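Local coordinates for putative nucleoside-diphosphate-sugar epimerase (Staphylococcus aureus subsp. aureus, PDB 3E48), which is of unknown function but probably binds NAD(P)(H) and may act as a nucleoside-diphosphate-sugar epimerase, at residues Y135-M144 against W191-Y202. Sequence-based numbering, arbitrary orientation.
Sequences YTYVRMAMYM and WGKRYLLSGYSY
Y137 and R194 meet where two parallel strands of a Rossmann-type sheet run together, and they illustrate how neighbouring strands can carry a cation-pi stack on one face. The R194 guanidinium lies flat on the Y137 ring, planes 8° apart and centres 4.5 Å apart, with CD1 of Y137 over one guanidinium face. Both side chains leave with CG anti to the backbone N (chi1 -159° and -163°), and the extended R194 chain keeps them side by side. R139 crosses the same guanidinium, its CD 3.7 Å from R194 NH1, and bends at chi3 toward L196, whose CD1 lies 3.9 Å from R139 NH1. On the other face of the sheet, V138 CG1 packs on L197 CD1 at 3.7 Å, while T136 CG2 reaches the edge of the Y195 ring. Between the two faces, nearly straight bonds join Y195 N to Y137 O (2.9 Å), R139 N to Y195 O (2.7 Å) and L197 N to R139 O (2.8 Å). Strand 100-106 pairs with 135-140 on its other side, and helix 174-186 covers V138 and Y195. R194 NH2 hydrogen-bonds to S125 OG, R139 NH2 to Q257 OE1, and D109 forms a salt bridge with R139 NE. A water accepts from R139 NH1 and donates a weak bond to Y195 O. The two arginines, R139 NE 4.2 Å from R194 NH1, probably tolerate their like charges because the Y137 ring, a carboxylate and neutral acceptors share the load.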
loop_
_atom_site.group_PDB
_atom_site.type_symbol
_atom_site.label_atom_id
_atom_site.label_comp_id
_atom_site.label_asym_id
_atom_site.label_seq_id
_atom_site.Cartn_x
_atom_site.Cartn_y
_atom_site.Cartn_z
ATOM N N TYR B 135 11.063 4.838 12.339
ATOM C CA TYR B 135 9.971 5.716 11.955
ATOM C C TYR B 135 8.722 5.535 12.808
ATOM O O TYR B 135 8.542 4.516 13.478
ATOM C CB TYR B 135 9.612 5.533 10.466
ATOM C CG TYR B 135 8.955 4.210 10.134
ATOM C CD1 TYR B 135 9.701 3.033 10.063
ATOM C CD2 TYR B 135 7.578 4.134 9.914
ATOM C CE1 TYR B 135 9.086 1.809 9.785
ATOM C CE2 TYR B 135 6.959 2.922 9.635
ATOM C CZ TYR B 135 7.715 1.766 9.574
ATOM O OH TYR B 135 7.090 0.564 9.322
ATOM N N THR B 136 7.871 6.553 12.769
ATOM C CA THR B 136 6.612 6.578 13.503
ATOM C C THR B 136 5.578 6.901 12.442
ATOM O O THR B 136 5.660 7.941 11.791
ATOM C CB THR B 136 6.630 7.689 14.578
ATOM O OG1 THR B 136 7.727 7.461 15.475
ATOM C CG2 THR B 136 5.334 7.696 15.376
ATOM N N TYR B 137 4.625 5.998 12.244
ATOM C CA TYR B 137 3.602 6.205 11.230
ATOM C C TYR B 137 2.314 6.682 11.897
ATOM O O TYR B 137 1.690 5.960 12.679
ATOM C CB TYR B 137 3.384 4.904 10.449
ATOM C CG TYR B 137 2.740 5.115 9.101
ATOM C CD1 TYR B 137 1.354 5.159 8.967
ATOM C CD2 TYR B 137 3.519 5.338 7.965
ATOM C CE1 TYR B 137 0.756 5.426 7.733
ATOM C CE2 TYR B 137 2.931 5.607 6.726
ATOM C CZ TYR B 137 1.551 5.651 6.622
ATOM O OH TYR B 137 0.957 5.927 5.414
ATOM N N VAL B 138 1.938 7.919 11.591
ATOM C CA VAL B 138 0.751 8.531 12.172
ATOM C C VAL B 138 -0.365 8.617 11.145
ATOM O O VAL B 138 -0.242 9.327 10.157
ATOM C CB VAL B 138 1.071 9.956 12.673
ATOM C CG1 VAL B 138 -0.157 10.570 13.337
ATOM C CG2 VAL B 138 2.247 9.910 13.636
ATOM N N ARG B 139 -1.456 7.896 11.367
ATOM C CA ARG B 139 -2.565 7.942 10.425
ATOM C C ARG B 139 -3.621 8.906 10.953
ATOM O O ARG B 139 -3.927 8.904 12.143
ATOM C CB ARG B 139 -3.140 6.532 10.231
ATOM C CG ARG B 139 -2.152 5.601 9.528
ATOM C CD ARG B 139 -2.517 4.119 9.643
ATOM N NE ARG B 139 -3.730 3.777 8.908
ATOM C CZ ARG B 139 -4.893 3.486 9.481
ATOM N NH1 ARG B 139 -5.004 3.494 10.803
ATOM N NH2 ARG B 139 -5.944 3.184 8.729
HETATM N N MSE B 140 -4.156 9.750 10.079
HETATM C CA MSE B 140 -5.168 10.705 10.508
HETATM C C MSE B 140 -6.527 10.446 9.869
HETATM O O MSE B 140 -6.612 9.918 8.753
HETATM C CB MSE B 140 -4.708 12.135 10.189
HETATM C CG MSE B 140 -4.613 12.447 8.708
HETATM SE SE MSE B 140 -3.772 14.166 8.345
HETATM C CE MSE B 140 -2.733 13.633 6.811
ATOM N N ALA B 141 -7.586 10.812 10.589
ATOM C CA ALA B 141 -8.952 10.661 10.094
ATOM C C ALA B 141 -9.246 11.845 9.168
ATOM O O ALA B 141 -8.345 12.628 8.871
ATOM C CB ALA B 141 -9.937 10.624 11.265
HETATM N N MSE B 142 -10.493 11.979 8.718
HETATM C CA MSE B 142 -10.878 13.050 7.793
HETATM C C MSE B 142 -11.015 14.443 8.425
HETATM O O MSE B 142 -11.664 14.604 9.452
HETATM C CB MSE B 142 -12.191 12.677 7.089
HETATM C CG MSE B 142 -12.547 13.574 5.907
HETATM SE SE MSE B 142 -14.221 13.082 5.048
HETATM C CE MSE B 142 -13.707 11.363 4.311
ATOM N N TYR B 143 -10.413 15.453 7.797
ATOM C CA TYR B 143 -10.490 16.818 8.322
ATOM C C TYR B 143 -11.916 17.347 8.452
ATOM O O TYR B 143 -12.724 17.208 7.534
ATOM C CB TYR B 143 -9.742 17.807 7.424
ATOM C CG TYR B 143 -8.281 17.534 7.191
ATOM C CD1 TYR B 143 -7.407 17.319 8.256
ATOM C CD2 TYR B 143 -7.757 17.556 5.897
ATOM C CE1 TYR B 143 -6.043 17.138 8.040
ATOM C CE2 TYR B 143 -6.399 17.377 5.672
ATOM C CZ TYR B 143 -5.550 17.170 6.746
ATOM O OH TYR B 143 -4.206 17.005 6.526
HETATM N N MSE B 144 -12.210 17.984 9.582
HETATM C CA MSE B 144 -13.529 18.586 9.789
HETATM C C MSE B 144 -13.534 19.963 9.138
HETATM O O MSE B 144 -14.563 20.431 8.658
HETATM C CB MSE B 144 -13.813 18.807 11.276
HETATM C CG MSE B 144 -14.302 17.614 12.048
HETATM SE SE MSE B 144 -14.545 18.095 13.906
HETATM C CE MSE B 144 -14.839 16.308 14.583
ATOM N N TRP B 191 7.856 7.351 20.001
ATOM C CA TRP B 191 8.343 7.039 18.664
ATOM C C TRP B 191 8.421 5.544 18.352
ATOM O O TRP B 191 8.507 4.711 19.257
ATOM C CB TRP B 191 9.725 7.674 18.462
ATOM C CG TRP B 191 9.744 9.174 18.571
ATOM C CD1 TRP B 191 8.707 9.990 18.931
ATOM C CD2 TRP B 191 10.855 10.038 18.295
ATOM N NE1 TRP B 191 9.104 11.306 18.892
ATOM C CE2 TRP B 191 10.418 11.363 18.504
ATOM C CE3 TRP B 191 12.180 9.816 17.890
ATOM C CZ2 TRP B 191 11.258 12.467 18.320
ATOM C CZ3 TRP B 191 13.015 10.912 17.707
ATOM C CH2 TRP B 191 12.550 12.221 17.924
ATOM N N GLY B 192 8.379 5.214 17.061
ATOM C CA GLY B 192 8.487 3.827 16.635
ATOM C C GLY B 192 7.202 3.027 16.668
ATOM O O GLY B 192 7.209 1.815 16.455
ATOM N N LYS B 193 6.093 3.701 16.933
ATOM C CA LYS B 193 4.811 3.026 16.987
ATOM C C LYS B 193 3.886 3.557 15.893
ATOM O O LYS B 193 4.158 4.591 15.279
ATOM C CB LYS B 193 4.177 3.229 18.364
ATOM C CG LYS B 193 3.072 2.243 18.667
ATOM C CD LYS B 193 3.619 0.828 18.765
ATOM C CE LYS B 193 2.595 -0.185 18.288
ATOM N NZ LYS B 193 2.301 0.015 16.838
ATOM N N ARG B 194 2.799 2.833 15.646
ATOM C CA ARG B 194 1.821 3.217 14.636
ATOM C C ARG B 194 0.641 3.831 15.379
ATOM O O ARG B 194 0.128 3.242 16.328
ATOM C CB ARG B 194 1.374 1.978 13.855
ATOM C CG ARG B 194 0.677 2.270 12.535
ATOM C CD ARG B 194 0.364 0.966 11.797
ATOM N NE ARG B 194 -0.204 1.186 10.468
ATOM C CZ ARG B 194 0.501 1.526 9.392
ATOM N NH1 ARG B 194 -0.111 1.703 8.230
ATOM N NH2 ARG B 194 1.817 1.677 9.469
ATOM N N TYR B 195 0.220 5.018 14.955
ATOM C CA TYR B 195 -0.882 5.716 15.603
ATOM C C TYR B 195 -2.017 6.079 14.660
ATOM O O TYR B 195 -1.825 6.226 13.452
ATOM C CB TYR B 195 -0.379 7.016 16.243
ATOM C CG TYR B 195 0.611 6.823 17.365
ATOM C CD1 TYR B 195 0.192 6.389 18.623
ATOM C CD2 TYR B 195 1.972 7.052 17.165
ATOM C CE1 TYR B 195 1.106 6.187 19.656
ATOM C CE2 TYR B 195 2.894 6.848 18.188
ATOM C CZ TYR B 195 2.452 6.414 19.433
ATOM O OH TYR B 195 3.357 6.186 20.449
ATOM N N LEU B 196 -3.207 6.218 15.230
ATOM C CA LEU B 196 -4.378 6.651 14.478
ATOM C C LEU B 196 -4.957 7.805 15.282
ATOM O O LEU B 196 -5.326 7.632 16.438
ATOM C CB LEU B 196 -5.430 5.543 14.363
ATOM C CG LEU B 196 -6.790 6.008 13.824
ATOM C CD1 LEU B 196 -6.667 6.583 12.409
ATOM C CD2 LEU B 196 -7.745 4.824 13.841
ATOM N N LEU B 197 -5.003 8.987 14.683
ATOM C CA LEU B 197 -5.568 10.142 15.360
ATOM C C LEU B 197 -6.996 10.279 14.846
ATOM O O LEU B 197 -7.230 10.741 13.728
ATOM C CB LEU B 197 -4.742 11.397 15.052
ATOM C CG LEU B 197 -3.289 11.338 15.547
ATOM C CD1 LEU B 197 -2.565 12.641 15.216
ATOM C CD2 LEU B 197 -3.277 11.100 17.055
ATOM N N SER B 198 -7.944 9.840 15.668
ATOM C CA SER B 198 -9.357 9.885 15.310
ATOM C C SER B 198 -10.133 10.843 16.211
ATOM O O SER B 198 -9.708 11.143 17.328
ATOM C CB SER B 198 -9.959 8.478 15.404
ATOM O OG SER B 198 -9.869 7.964 16.727
ATOM N N GLY B 199 -11.261 11.336 15.709
ATOM C CA GLY B 199 -12.085 12.252 16.482
ATOM C C GLY B 199 -13.433 11.621 16.783
ATOM O O GLY B 199 -13.588 10.944 17.797
ATOM N N TYR B 200 -14.412 11.848 15.911
ATOM C CA TYR B 200 -15.737 11.268 16.094
ATOM C C TYR B 200 -16.294 10.740 14.780
ATOM O O TYR B 200 -16.101 11.343 13.722
ATOM C CB TYR B 200 -16.715 12.298 16.674
ATOM C CG TYR B 200 -16.260 12.878 17.990
ATOM C CD1 TYR B 200 -15.446 14.009 18.026
ATOM C CD2 TYR B 200 -16.587 12.256 19.200
ATOM C CE1 TYR B 200 -14.963 14.506 19.229
ATOM C CE2 TYR B 200 -16.109 12.747 20.413
ATOM C CZ TYR B 200 -15.296 13.869 20.418
ATOM O OH TYR B 200 -14.794 14.346 21.605
ATOM N N SER B 201 -16.984 9.605 14.854
ATOM C CA SER B 201 -17.592 8.997 13.674
ATOM C C SER B 201 -19.048 9.426 13.589
ATOM O O SER B 201 -19.795 9.350 14.572
ATOM C CB SER B 201 -17.519 7.468 13.748
ATOM O OG SER B 201 -16.178 7.010 13.681
ATOM N N TYR B 202 -19.439 9.881 12.406
ATOM C CA TYR B 202 -20.799 10.338 12.158
ATOM C C TYR B 202 -21.316 9.703 10.879
ATOM O O TYR B 202 -20.585 9.620 9.890
ATOM C CB TYR B 202 -20.827 11.852 11.942
ATOM C CG TYR B 202 -20.232 12.693 13.048
ATOM C CD1 TYR B 202 -20.846 12.780 14.297
ATOM C CD2 TYR B 202 -19.082 13.456 12.824
ATOM C CE1 TYR B 202 -20.338 13.612 15.291
ATOM C CE2 TYR B 202 -18.567 14.288 13.811
ATOM C CZ TYR B 202 -19.200 14.365 15.042
ATOM O OH TYR B 202 -18.705 15.198 16.016
HETATM O O HOH W 1 8.257 1.235 13.521
HETATM O O HOH W 2 -2.963 3.319 12.854
#